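Local coordinates for protein purine nucleoside phosphorylase (Schistosoma mansoni, PDB 6B2L) that probably catalyses the reversible phosphorolysis of purine nucleosides such as inosine and guanosine, releasing the free base and ribose 1-phosphate, at residues N117-I122 / C216-M221. Sequence-based numbering, arbitrary orientation.
Sequences NLAGGI and CDVVGM. With 2IM (piperidin-2-imine), chain I; DMS (dimethyl sulfoxide), chain C.
A short antiparallel bridge in the central mixed sheet joins Gly120 to Val219 and forms one wall of the pocket that holds piperidin-2-imine, an example of a ligand site built on strand backbone. Gly120 and Val219 are a hydrogen-bonded pair: Gly120 N reaches Val219 O at 2.9 Å, and Val219 N returns a bond to Gly120 O, each lying in the plane of the accepting carbonyl. To the N-H bond on Gly120 O, Val218 CA adds a weaker CA-H...O contact at 3.2 Å. Past the non-hydrogen-bonded pair Gly121 and Val218, Ile122 N binds Asp217 O at 2.9 Å, but from above the carbonyl plane, 39° out of it, as the strand gives way to a loop.

In this phosphorylase-superfamily sheet, strand 112-121 also runs parallel to strand 236-246. Having no side chain, Gly120 lets the ligand lie close over the backbone, its CA 3.6 Å from 2IM N2; the same molecule is also hydrogen-bonded to side-chain oxygens of Glu203 and Asn245. On this face a chi1 of 57° tucks CG1 of Val219 in between the two backbone branches, N and C, where it meets Ile122 CD1 obliquely at 4.1 Å, while Ile122 CG2 packs on Cys216 O at 3.4 Å. Leu211 and Leu212 of helix 205-213 cover the Val219 and Ile122 side chains, respectively. On the opposite face, Ala119 CB sits beside Val218 CB at 4.1 Å, both touching Ser241. Beyond the bridge, where the two segments part, a water accepts from Met221 N and donates weakly to Leu118 O.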
loop_
_atom_site.group_PDB
_atom_site.type_symbol
_atom_site.label_atom_id
_atom_site.label_comp_id
_atom_site.label_asym_id
_atom_site.label_seq_id
_atom_site.Cartn_x
_atom_site.Cartn_y
_atom_site.Cartn_z
ATOM N N ASN A 117 -0.562 21.503 -8.110
ATOM C CA ASN A 117 -1.248 20.872 -6.977
ATOM C C ASN A 117 -0.993 21.685 -5.708
ATOM O O ASN A 117 -0.127 22.557 -5.672
ATOM C CB ASN A 117 -0.810 19.405 -6.762
ATOM C CG ASN A 117 0.657 19.257 -6.393
ATOM O OD1 ASN A 117 1.120 19.780 -5.383
ATOM N ND2 ASN A 117 1.369 18.439 -7.165
ATOM N N LEU A 118 -1.805 21.426 -4.675
ATOM C CA LEU A 118 -1.570 21.920 -3.316
ATOM C C LEU A 118 -0.926 20.823 -2.469
ATOM O O LEU A 118 -1.331 19.654 -2.520
ATOM C CB LEU A 118 -2.879 22.373 -2.680
ATOM C CG LEU A 118 -3.441 23.689 -3.233
ATOM C CD1 LEU A 118 -4.949 23.658 -3.177
ATOM C CD2 LEU A 118 -2.898 24.861 -2.440
ATOM N N ALA A 119 0.098 21.189 -1.697
ATOM C CA ALA A 119 0.870 20.196 -0.958
ATOM C C ALA A 119 1.213 20.694 0.443
ATOM O O ALA A 119 1.242 21.903 0.721
ATOM C CB ALA A 119 2.162 19.844 -1.691
ATOM N N GLY A 120 1.496 19.739 1.327
ATOM C CA GLY A 120 2.108 20.057 2.607
ATOM C C GLY A 120 3.625 20.104 2.494
ATOM O O GLY A 120 4.248 19.293 1.798
ATOM N N GLY A 121 4.223 21.106 3.154
ATOM C CA GLY A 121 5.675 21.203 3.217
ATOM C C GLY A 121 6.282 20.337 4.323
ATOM O O GLY A 121 5.809 20.340 5.466
ATOM N N ILE A 122 7.345 19.615 3.975
ATOM C CA ILE A 122 8.117 18.802 4.901
ATOM C C ILE A 122 9.497 19.420 5.166
ATOM O O ILE A 122 9.883 19.627 6.316
ATOM C CB ILE A 122 8.248 17.357 4.362
ATOM C CG1 ILE A 122 6.882 16.688 4.124
ATOM C CG2 ILE A 122 9.105 16.501 5.300
ATOM C CD1 ILE A 122 6.027 16.460 5.397
ATOM N N CYS A 216 11.761 13.311 1.843
ATOM C CA CYS A 216 10.697 13.972 1.103
ATOM C C CYS A 216 10.705 15.463 1.411
ATOM O O CYS A 216 10.938 15.876 2.549
ATOM C CB CYS A 216 9.326 13.384 1.445
ATOM S SG CYS A 216 9.163 11.586 1.209
ATOM N N ASP A 217 10.477 16.274 0.376
ATOM C CA ASP A 217 10.346 17.715 0.557
ATOM C C ASP A 217 8.898 18.172 0.727
ATOM O O ASP A 217 8.649 19.136 1.454
ATOM C CB ASP A 217 10.971 18.443 -0.625
ATOM C CG ASP A 217 12.481 18.217 -0.706
ATOM O OD1 ASP A 217 13.201 18.769 0.149
ATOM O OD2 ASP A 217 12.944 17.494 -1.610
ATOM N N VAL A 218 7.944 17.540 0.039
ATOM C CA VAL A 218 6.529 17.920 0.061
ATOM C C VAL A 218 5.707 16.630 0.001
ATOM O O VAL A 218 6.208 15.569 -0.373
ATOM C CB VAL A 218 6.133 18.888 -1.098
ATOM C CG1 VAL A 218 7.026 20.113 -1.120
ATOM C CG2 VAL A 218 6.218 18.207 -2.474
ATOM N N VAL A 219 4.419 16.723 0.368
ATOM C CA VAL A 219 3.499 15.567 0.364
ATOM C C VAL A 219 2.131 16.010 -0.157
ATOM O O VAL A 219 1.641 17.099 0.160
ATOM C CB VAL A 219 3.377 14.925 1.774
ATOM C CG1 VAL A 219 2.922 15.905 2.810
ATOM C CG2 VAL A 219 2.449 13.671 1.716
ATOM N N GLY A 220 1.521 15.179 -0.998
ATOM C CA GLY A 220 0.165 15.444 -1.454
ATOM C C GLY A 220 -0.538 14.180 -1.927
ATOM O O GLY A 220 0.033 13.084 -1.898
ATOM N N MET A 221 -1.783 14.367 -2.426
ATOM C CA MET A 221 -2.692 13.260 -2.736
ATOM C C MET A 221 -3.038 13.147 -4.218
ATOM O O MET A 221 -4.073 12.558 -4.549
ATOM C CB MET A 221 -3.995 13.411 -1.937
ATOM C CG MET A 221 -3.815 13.617 -0.458
ATOM S SD MET A 221 -5.437 13.975 0.322
ATOM C CE MET A 221 -4.845 14.505 1.912
HETATM N N2 2IM I . -0.982 19.596 4.332
HETATM C C1 2IM I . -1.520 19.400 3.222
HETATM N N1 2IM I . -1.502 18.084 2.664
HETATM C C4 2IM I . -2.050 17.745 1.371
HETATM C C5 2IM I . -2.930 18.833 0.755
HETATM C C3 2IM I . -2.400 20.224 1.004
HETATM C C2 2IM I . -2.191 20.540 2.466
HETATM S S DMS C . -4.791 19.352 -5.556
HETATM O O DMS C . -4.111 20.631 -5.911
HETATM C C1 DMS C . -6.026 18.898 -6.787
HETATM C C2 DMS C . -3.682 17.962 -5.429
HETATM O O HOH W 1 -3.367 16.886 -2.530
#